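Local atomic coordinates of Glyoxalase/Bleomycin resistance protein (Bacillus cereus ATCC 14579, PDB entry 1XQA), a protein that is of unknown function but binds magnesium and belongs to the glyoxalase/bleomycin resistance superfamily, so it is possibly a glyoxalase. Residues 16-21 with 103-109. Coordinates in Å, arbitrary orientation, origin at the centre of the assembly. Numbering follows the deposited sequence.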
ATOM      1  N   ALA A  16      -6.746  -8.985  -5.285  1.00 19.70           N
ATOM      2  CA  ALA A  16      -7.543  -7.926  -4.651  1.00 19.42           C
ATOM      3  C   ALA A  16      -7.306  -7.844  -3.139  1.00 19.79           C
ATOM      4  O   ALA A  16      -7.202  -6.731  -2.589  1.00 19.00           O
ATOM      5  CB  ALA A  16      -9.016  -8.128  -4.929  1.00 20.23           C
ATOM      6  N   ALA A  17      -7.253  -9.006  -2.483  1.00 19.91           N
ATOM      7  CA  ALA A  17      -6.975  -9.068  -1.046  1.00 19.90           C
ATOM      8  C   ALA A  17      -5.587  -8.515  -0.761  1.00 19.93           C
ATOM      9  O   ALA A  17      -5.430  -7.712   0.148  1.00 19.18           O
ATOM     10  CB  ALA A  17      -7.115 -10.477  -0.498  1.00 20.09           C
ATOM     11  N   ARG A  18      -4.597  -8.914  -1.565  1.00 20.41           N
ATOM     12  CA  ARG A  18      -3.220  -8.410  -1.384  1.00 20.49           C
ATOM     13  C   ARG A  18      -3.124  -6.891  -1.455  1.00 21.32           C
ATOM     14  O   ARG A  18      -2.515  -6.243  -0.597  1.00 20.89           O
ATOM     15  CB  ARG A  18      -2.302  -9.026  -2.430  1.00 20.54           C
ATOM     16  CG  ARG A  18      -0.886  -8.468  -2.433  1.00 18.64           C
ATOM     17  CD  ARG A  18      -0.071  -9.108  -3.513  1.00 20.25           C
ATOM     18  NE  ARG A  18       1.190  -8.399  -3.709  1.00 20.64           N
ATOM     19  CZ  ARG A  18       2.069  -8.686  -4.665  1.00 22.05           C
ATOM     20  NH1 ARG A  18       1.842  -9.690  -5.523  1.00 22.03           N
ATOM     21  NH2 ARG A  18       3.191  -7.987  -4.751  1.00 21.15           N
ATOM     22  N   GLU A  19      -3.712  -6.310  -2.493  1.00 22.12           N
ATOM     23  CA  GLU A  19      -3.532  -4.892  -2.721  1.00 24.11           C
ATOM     24  C   GLU A  19      -4.222  -4.066  -1.616  1.00 22.86           C
ATOM     25  O   GLU A  19      -3.709  -3.034  -1.201  1.00 22.71           O
ATOM     26  CB  GLU A  19      -3.943  -4.513  -4.153  1.00 24.01           C
ATOM     27  CG  GLU A  19      -5.372  -4.114  -4.334  1.00 28.78           C
ATOM     28  CD  GLU A  19      -5.779  -3.993  -5.805  1.00 28.90           C
ATOM     29  OE1 GLU A  19      -7.003  -4.105  -6.073  1.00 33.70           O
ATOM     30  OE2 GLU A  19      -4.888  -3.812  -6.672  1.00 32.90           O
ATOM     31  N   PHE A  20      -5.359  -4.558  -1.127  1.00 22.18           N
ATOM     32  CA  PHE A  20      -6.075  -3.938  -0.006  1.00 21.30           C
ATOM     33  C   PHE A  20      -5.222  -3.978   1.271  1.00 21.35           C
ATOM     34  O   PHE A  20      -5.078  -2.969   1.972  1.00 21.94           O
ATOM     35  CB  PHE A  20      -7.398  -4.675   0.235  1.00 21.63           C
ATOM     36  CG  PHE A  20      -8.258  -4.053   1.299  1.00 19.41           C
ATOM     37  CD1 PHE A  20      -9.006  -2.908   1.015  1.00 20.58           C
ATOM     38  CD2 PHE A  20      -8.342  -4.626   2.584  1.00 20.58           C
ATOM     39  CE1 PHE A  20      -9.831  -2.338   1.988  1.00 18.78           C
ATOM     40  CE2 PHE A  20      -9.169  -4.055   3.568  1.00 22.04           C
ATOM     41  CZ  PHE A  20      -9.912  -2.901   3.260  1.00 19.96           C
ATOM     42  N   LEU A  21      -4.622  -5.143   1.546  1.00 21.00           N
ATOM     43  CA  LEU A  21      -3.793  -5.308   2.750  1.00 21.26           C
ATOM     44  C   LEU A  21      -2.526  -4.457   2.689  1.00 21.66           C
ATOM     45  O   LEU A  21      -2.083  -3.904   3.711  1.00 22.11           O
ATOM     46  CB  LEU A  21      -3.472  -6.788   2.987  1.00 20.50           C
ATOM     47  CG  LEU A  21      -4.659  -7.638   3.428  1.00 21.57           C
ATOM     48  CD1 LEU A  21      -4.324  -9.129   3.227  1.00 20.83           C
ATOM     49  CD2 LEU A  21      -5.098  -7.327   4.880  1.00 21.98           C
ATOM     50  N   ALA A 103     -13.597  -6.954   3.599  1.00 21.67           N
ATOM     51  CA  ALA A 103     -12.392  -6.780   2.785  1.00 20.95           C
ATOM     52  C   ALA A 103     -12.506  -7.475   1.437  1.00 20.52           C
ATOM     53  O   ALA A 103     -13.202  -8.504   1.322  1.00 20.30           O
ATOM     54  CB  ALA A 103     -11.180  -7.310   3.528  1.00 19.82           C
ATOM     55  N   PRO A 104     -11.825  -6.921   0.409  1.00 20.69           N
ATOM     56  CA  PRO A 104     -11.662  -7.627  -0.859  1.00 20.62           C
ATOM     57  C   PRO A 104     -11.167  -9.053  -0.622  1.00 21.43           C
ATOM     58  O   PRO A 104     -10.282  -9.278   0.224  1.00 21.94           O
ATOM     59  CB  PRO A 104     -10.603  -6.795  -1.585  1.00 20.77           C
ATOM     60  CG  PRO A 104     -10.875  -5.385  -1.116  1.00 19.81           C
ATOM     61  CD  PRO A 104     -11.199  -5.582   0.365  1.00 20.62           C
ATOM     62  N   GLY A 105     -11.749  -9.998  -1.347  1.00 21.41           N
ATOM     63  CA  GLY A 105     -11.446 -11.413  -1.150  1.00 22.01           C
ATOM     64  C   GLY A 105     -12.429 -12.143  -0.248  1.00 22.38           C
ATOM     65  O   GLY A 105     -12.410 -13.373  -0.180  1.00 23.33           O
ATOM     66  N   GLY A 106     -13.293 -11.406   0.451  1.00 21.99           N
ATOM     67  CA  GLY A 106     -14.434 -12.030   1.134  1.00 22.84           C
ATOM     68  C   GLY A 106     -14.280 -12.429   2.594  1.00 23.27           C
ATOM     69  O   GLY A 106     -14.801 -13.475   3.009  1.00 24.54           O
ATOM     70  N   PHE A 107     -13.586 -11.600   3.368  1.00 23.01           N
ATOM     71  CA  PHE A 107     -13.476 -11.778   4.818  1.00 22.63           C
ATOM     72  C   PHE A 107     -13.552 -10.420   5.508  1.00 22.45           C
ATOM     73  O   PHE A 107     -13.324  -9.381   4.878  1.00 22.83           O
ATOM     74  CB  PHE A 107     -12.168 -12.493   5.188  1.00 22.62           C
ATOM     75  CG  PHE A 107     -10.943 -11.709   4.850  1.00 23.42           C
ATOM     76  CD1 PHE A 107     -10.274 -10.981   5.832  1.00 23.09           C
ATOM     77  CD2 PHE A 107     -10.464 -11.668   3.540  1.00 23.70           C
ATOM     78  CE1 PHE A 107      -9.144 -10.237   5.516  1.00 24.81           C
ATOM     79  CE2 PHE A 107      -9.344 -10.927   3.216  1.00 24.50           C
ATOM     80  CZ  PHE A 107      -8.676 -10.202   4.215  1.00 22.19           C
ATOM     81  N   THR A 108     -13.863 -10.435   6.800  1.00 20.82           N
ATOM     82  CA  THR A 108     -14.049  -9.217   7.581  1.00 20.83           C
ATOM     83  C   THR A 108     -12.782  -8.927   8.362  1.00 19.53           C
ATOM     84  O   THR A 108     -12.170  -9.847   8.926  1.00 19.37           O
ATOM     85  CB  THR A 108     -15.227  -9.393   8.545  1.00 21.30           C
ATOM     86  OG1 THR A 108     -16.401  -9.648   7.762  1.00 23.07           O
ATOM     87  CG2 THR A 108     -15.440  -8.148   9.428  1.00 20.84           C
ATOM     88  N   ILE A 109     -12.407  -7.645   8.404  1.00 19.33           N
ATOM     89  CA  ILE A 109     -11.281  -7.183   9.170  1.00 19.34           C
ATOM     90  C   ILE A 109     -11.788  -6.281  10.296  1.00 19.18           C
ATOM     91  O   ILE A 109     -12.711  -5.485  10.115  1.00 19.85           O
ATOM     92  CB  ILE A 109     -10.291  -6.388   8.271  1.00 19.36           C
ATOM     93  CG1 ILE A 109      -9.473  -7.361   7.408  1.00 19.03           C
ATOM     94  CG2 ILE A 109      -9.373  -5.496   9.118  1.00 19.76           C
ATOM     95  CD1 ILE A 109      -8.602  -6.684   6.340  1.00 18.86           C
TER
HETATM   96  O   HOH W   1      -8.053  -7.966   2.027  1.00 49.06           O
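One face of the helical segment 16-21 packs against the hairpin turn 103-107 and I109 on the strand that follows. F20 is the main side chain on the helix. Its t rotamer carries the ring across to the turn, where P104 CD lies over one face, 3.5 Å from the ring centroid and 17° off the normal. This is a CH-pi contact. I109 CD1 sits at the ring edge, 3.9 Å from F20 CE2, and A103 CB is 3.8 Å from that same F20 CE2. One turn back, A16 CB meets P104 CB at 3.9 Å. L21 CB points sideways, yet its m,t rotamer brings L21 CD2 to 3.9 Å from I109 CD1. F107 CB also points sideways, but the p rotamer swings the ring toward the helix, edge first, with F107 CE2 4.4 Å from A17 CB. A bridging water donates to A17 O and P104 O, 3.2 Å from each. G105 (phi 96°) and G106 (phi 94°) have backbone angles that suit glycine, and a CB on G105 would also crowd A17 CB. Two backbone hydrogen bonds close the turn, A103 N to F107 O (2.8 Å) and G106 N to A103 O (3.0 Å). The contact sets the helix of the first beta-alpha-beta-beta-beta module against the last hairpin of the second; together the modules form the vicinal oxygen chelate fold. Helix 14-25 rests on strand 47-52 through A17 and L21, while strand 107-112 pairs with 64-67 and 97-103 and carries the magnesium ligand E110 next to I109.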